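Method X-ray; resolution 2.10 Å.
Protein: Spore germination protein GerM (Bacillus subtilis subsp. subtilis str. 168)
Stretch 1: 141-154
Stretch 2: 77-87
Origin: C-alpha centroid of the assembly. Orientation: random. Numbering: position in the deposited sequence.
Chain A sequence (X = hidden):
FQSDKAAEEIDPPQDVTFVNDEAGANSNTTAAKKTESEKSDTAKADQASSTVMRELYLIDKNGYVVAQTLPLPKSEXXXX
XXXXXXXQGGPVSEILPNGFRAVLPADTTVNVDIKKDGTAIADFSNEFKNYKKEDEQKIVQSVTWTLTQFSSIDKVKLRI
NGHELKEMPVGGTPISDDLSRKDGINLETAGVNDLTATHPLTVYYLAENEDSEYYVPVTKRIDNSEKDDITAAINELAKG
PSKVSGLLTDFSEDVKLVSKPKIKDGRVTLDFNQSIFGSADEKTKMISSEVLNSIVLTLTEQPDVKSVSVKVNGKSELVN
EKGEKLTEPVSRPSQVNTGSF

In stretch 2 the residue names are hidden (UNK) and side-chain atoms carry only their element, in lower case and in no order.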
# COMPACT_ATOMS: atom_id res chain seq x y z
N GLN A 141 8.34 -3.10 -6.67
CA GLN A 141 7.15 -2.59 -6.00
C GLN A 141 7.49 -1.47 -5.03
O GLN A 141 6.77 -0.47 -4.97
CB GLN A 141 6.43 -3.72 -5.26
CG GLN A 141 5.77 -4.72 -6.20
CD GLN A 141 5.40 -6.02 -5.52
OE1 GLN A 141 5.60 -6.19 -4.32
NE2 GLN A 141 4.86 -6.95 -6.30
N SER A 142 8.60 -1.62 -4.30
CA SER A 142 9.06 -0.60 -3.37
C SER A 142 9.32 0.74 -4.07
O SER A 142 8.83 1.79 -3.66
CB SER A 142 10.33 -1.06 -2.66
OG SER A 142 10.88 -0.02 -1.87
N VAL A 143 10.11 0.69 -5.13
CA VAL A 143 10.43 1.88 -5.89
C VAL A 143 9.16 2.50 -6.47
O VAL A 143 8.94 3.70 -6.37
CB VAL A 143 11.42 1.55 -7.03
CG1 VAL A 143 11.55 2.72 -7.98
CG2 VAL A 143 12.77 1.18 -6.45
N THR A 144 8.29 1.66 -7.01
CA THR A 144 7.07 2.13 -7.64
C THR A 144 6.16 2.82 -6.64
O THR A 144 5.64 3.90 -6.91
CB THR A 144 6.30 0.98 -8.33
OG1 THR A 144 7.13 0.40 -9.35
CG2 THR A 144 5.03 1.51 -8.97
N TRP A 145 5.97 2.20 -5.48
CA TRP A 145 5.02 2.73 -4.51
C TRP A 145 5.61 3.93 -3.79
O TRP A 145 4.89 4.88 -3.46
CB TRP A 145 4.58 1.65 -3.52
CG TRP A 145 3.53 0.75 -4.07
CD1 TRP A 145 3.66 -0.10 -5.13
CD2 TRP A 145 2.18 0.62 -3.63
NE1 TRP A 145 2.48 -0.72 -5.38
CE2 TRP A 145 1.55 -0.31 -4.47
CE3 TRP A 145 1.44 1.21 -2.59
CZ2 TRP A 145 0.20 -0.67 -4.33
CZ3 TRP A 145 0.10 0.85 -2.45
CH2 TRP A 145 -0.50 -0.07 -3.31
N THR A 146 6.93 3.93 -3.61
CA THR A 146 7.59 5.08 -3.00
C THR A 146 7.51 6.33 -3.89
O THR A 146 7.17 7.43 -3.42
CB THR A 146 9.05 4.78 -2.63
OG1 THR A 146 9.09 3.69 -1.70
CG2 THR A 146 9.71 5.99 -2.00
N LEU A 147 7.75 6.16 -5.19
CA LEU A 147 7.69 7.28 -6.13
C LEU A 147 6.28 7.81 -6.30
O LEU A 147 6.06 9.01 -6.38
CB LEU A 147 8.27 6.88 -7.49
CG LEU A 147 9.80 6.81 -7.54
CD1 LEU A 147 10.27 6.32 -8.90
CD2 LEU A 147 10.39 8.16 -7.21
N THR A 148 5.30 6.91 -6.35
CA THR A 148 3.93 7.29 -6.67
C THR A 148 3.17 7.86 -5.49
O THR A 148 1.99 8.21 -5.63
CB THR A 148 3.13 6.13 -7.29
OG1 THR A 148 3.25 4.96 -6.48
CG2 THR A 148 3.65 5.82 -8.69
N GLN A 149 3.83 8.01 -4.35
CA GLN A 149 3.19 8.72 -3.24
C GLN A 149 3.04 10.21 -3.57
O GLN A 149 2.23 10.90 -2.98
CB GLN A 149 3.97 8.55 -1.94
CG GLN A 149 5.21 9.43 -1.82
CD GLN A 149 6.02 9.08 -0.59
OE1 GLN A 149 5.68 9.49 0.51
NE2 GLN A 149 7.07 8.28 -0.77
N PHE A 150 3.88 10.71 -4.47
CA PHE A 150 3.86 12.12 -4.84
C PHE A 150 2.81 12.39 -5.91
O PHE A 150 2.60 11.58 -6.83
CB PHE A 150 5.22 12.54 -5.36
CG PHE A 150 6.33 12.36 -4.37
CD1 PHE A 150 6.52 13.28 -3.36
CD2 PHE A 150 7.18 11.27 -4.46
CE1 PHE A 150 7.55 13.12 -2.45
CE2 PHE A 150 8.20 11.10 -3.54
CZ PHE A 150 8.37 12.01 -2.52
N SER A 151 2.08 13.38 -5.81
CA SER A 151 0.94 13.66 -6.69
C SER A 151 1.39 13.90 -8.13
O SER A 151 0.61 13.72 -9.06
CB SER A 151 0.14 14.86 -6.16
OG SER A 151 0.93 16.03 -6.19
N SER A 152 2.73 14.38 -8.31
CA SER A 152 3.28 14.62 -9.64
C SER A 152 3.73 13.33 -10.33
O SER A 152 4.12 13.37 -11.49
CB SER A 152 4.45 15.58 -9.55
OG SER A 152 5.53 15.02 -8.82
N ILE A 153 3.70 12.20 -9.61
CA ILE A 153 4.13 10.93 -10.18
C ILE A 153 3.03 9.87 -10.07
O ILE A 153 2.60 9.52 -8.96
CB ILE A 153 5.39 10.41 -9.47
CG1 ILE A 153 6.51 11.45 -9.54
CG2 ILE A 153 5.87 9.12 -10.12
CD1 ILE A 153 7.67 11.17 -8.61
N ASP A 154 2.59 9.33 -11.20
CA ASP A 154 1.69 8.18 -11.17
C ASP A 154 2.17 7.01 -12.01
O ASP A 154 1.54 5.96 -12.01
CB ASP A 154 0.27 8.58 -11.58
CG ASP A 154 0.24 9.45 -12.81
OD1 ASP A 154 1.03 9.19 -13.74
OD2 ASP A 154 -0.55 10.41 -12.83
N UNK A 77 14.85 17.89 -4.01
CA UNK A 77 14.48 16.77 -4.88
C UNK A 77 13.96 15.60 -4.05
O UNK A 77 14.69 14.66 -3.71
o UNK A 77 16.88 16.45 -4.99
c UNK A 77 15.68 16.34 -5.72
N UNK A 78 12.69 15.70 -3.69
CA UNK A 78 12.09 14.82 -2.69
C UNK A 78 11.92 13.39 -3.20
O UNK A 78 12.11 12.44 -2.44
c UNK A 78 10.92 16.61 -1.38
o UNK A 78 9.92 15.68 -3.38
c UNK A 78 10.73 15.37 -2.23
N UNK A 79 11.58 13.25 -4.47
CA UNK A 79 11.41 11.94 -5.08
C UNK A 79 12.72 11.18 -5.07
O UNK A 79 12.78 10.01 -4.69
c UNK A 79 10.89 12.08 -6.49
N UNK A 80 13.78 11.86 -5.48
CA UNK A 80 15.12 11.29 -5.43
C UNK A 80 15.52 10.95 -3.99
O UNK A 80 16.10 9.90 -3.71
c UNK A 80 16.12 12.27 -6.03
n UNK A 80 20.79 13.25 -7.19
c UNK A 80 17.57 11.92 -5.77
c UNK A 80 18.47 13.00 -6.35
c UNK A 80 19.93 12.67 -6.12
N UNK A 81 15.20 11.85 -3.07
CA UNK A 81 15.57 11.66 -1.68
C UNK A 81 14.88 10.43 -1.11
O UNK A 81 15.49 9.64 -0.40
n UNK A 81 15.68 14.45 2.34
c UNK A 81 15.20 12.89 -0.86
c UNK A 81 14.92 13.83 1.44
o UNK A 81 13.73 14.09 1.28
c UNK A 81 15.61 12.79 0.60
N UNK A 82 13.60 10.27 -1.45
CA UNK A 82 12.83 9.13 -0.96
C UNK A 82 13.48 7.81 -1.37
O UNK A 82 13.62 6.90 -0.56
c UNK A 82 11.40 9.21 -1.47
N UNK A 83 13.93 7.73 -2.62
CA UNK A 83 14.62 6.53 -3.10
C UNK A 83 15.96 6.33 -2.40
O UNK A 83 16.36 5.20 -2.12
c UNK A 83 13.94 6.43 -6.93
c UNK A 83 14.83 6.60 -4.61
c UNK A 83 12.63 5.45 -5.04
c UNK A 83 13.56 6.58 -5.46
N UNK A 84 16.66 7.43 -2.13
CA UNK A 84 17.95 7.36 -1.42
C UNK A 84 17.76 6.77 -0.04
O UNK A 84 18.67 6.13 0.51
o UNK A 84 19.22 11.40 -1.84
c UNK A 84 19.67 10.61 -2.70
o UNK A 84 20.28 11.00 -3.71
c UNK A 84 18.59 8.74 -1.32
c UNK A 84 19.45 9.11 -2.53
N UNK A 85 16.58 6.97 0.53
CA UNK A 85 16.28 6.45 1.86
C UNK A 85 15.73 5.02 1.81
O UNK A 85 15.28 4.49 2.83
o UNK A 85 18.00 11.44 5.48
c UNK A 85 17.20 10.56 3.43
c UNK A 85 16.82 9.36 5.45
c UNK A 85 16.55 9.57 2.72
c UNK A 85 15.32 7.38 2.59
c UNK A 85 16.03 8.46 3.36
c UNK A 85 17.35 10.45 4.78
c UNK A 85 16.20 8.36 4.73
N UNK A 86 15.79 4.40 0.64
CA UNK A 86 15.54 2.97 0.52
C UNK A 86 16.86 2.18 0.48
O UNK A 86 16.84 0.96 0.40
c UNK A 86 14.76 2.68 -0.76
c UNK A 86 12.75 2.97 -2.21
c UNK A 86 13.39 3.32 -0.88
c UNK A 86 12.50 2.87 0.27
N UNK A 87 17.98 2.89 0.44
CA UNK A 87 19.26 2.24 0.18
C UNK A 87 19.83 1.67 1.47
O UNK A 87 19.98 2.38 2.47
c UNK A 87 19.74 3.76 -1.75
c UNK A 87 21.61 2.47 -0.68
c UNK A 87 20.29 3.19 -0.45

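Position 77 carries one carbon and then one oxygen, a primary hydroxyl. It lies out of reach of stretch 1. This is Ser77, at the N-cap position just before the helix, though its side chain makes no capping bond.

Position 78 has a CB that carries one oxygen and one carbon. The oxygen of 78 lies 3.6 Å from Phe150 CE1. One branch is oxygen and the other carbon, so this is Thr78, not valine.

Position 79 has a single carbon, CB. CB of 79 lies 4.0 Å from both Leu147 CD2 and Ile153 CD1, and CA of 79 is 3.7 Å from Phe150 CE2. The residue is Ala79. Three side chains of stretch 1 converge on this small one.

Position 80 has four carbons in a row ending in nitrogen. Its CA-to-CB bond points away from stretch 1, and it makes no contact there. This is Lys80.

Position 81 has three carbons, the third carrying one oxygen and one nitrogen. It touches nothing on stretch 1. The amide identifies Gln81.

Position 82 again has one carbon, and its CA-to-CB bond points toward stretch 1. CB of 82 is 3.7 Å from Thr146 CG2 and 4.3 Å from Phe150 CE2, at the edge of the ring. It is Ala82.

Position 83 has four carbons, forked at the second, and packs on Leu147 and Val143. Its CA-to-CB bond points sideways, but the end of the side chain comes nearer. The fork makes this Leu83. Leu83 CG is 4.0 Å from Leu147 CD2, and Leu83 CD2 is 4.2 Å from Val143 CG1.

Position 84 has three carbons, the third carrying two oxygens. It is out of reach of stretch 1. This carboxylate is Glu84.

Position 85 has one carbon and then a six-carbon ring bearing an oxygen. It does not touch stretch 1. It is Tyr85, the first residue after the helix to leave helical phi/psi.

Position 86 also has four carbons forked at the second. Its CA-to-CB bond points toward stretch 1, and a terminal carbon reaches Ser142 and Thr146. The fork makes this Leu86. Leu86 CD1 is 3.5 Å from Ser142 OG and 3.8 Å from Thr146 OG1.

Position 87 has one carbon carrying two more, without contact to stretch 1. It is Val87.

The two helices run at 146° between their N-to-C directions, with axes 9.8 Å apart at closest approach. No hydrogen bond crosses. The contact is made by packing and buries 441 Å². Thr146 OG1 donates to Ser142 O at 2.7 Å, within its own helix, while its CG2 meets Ala82. Beyond the helix of stretch 1, Phe150 and Ile153 extend the contact over Ala79.

Stretch 2 77-87: STAKQALEYLV
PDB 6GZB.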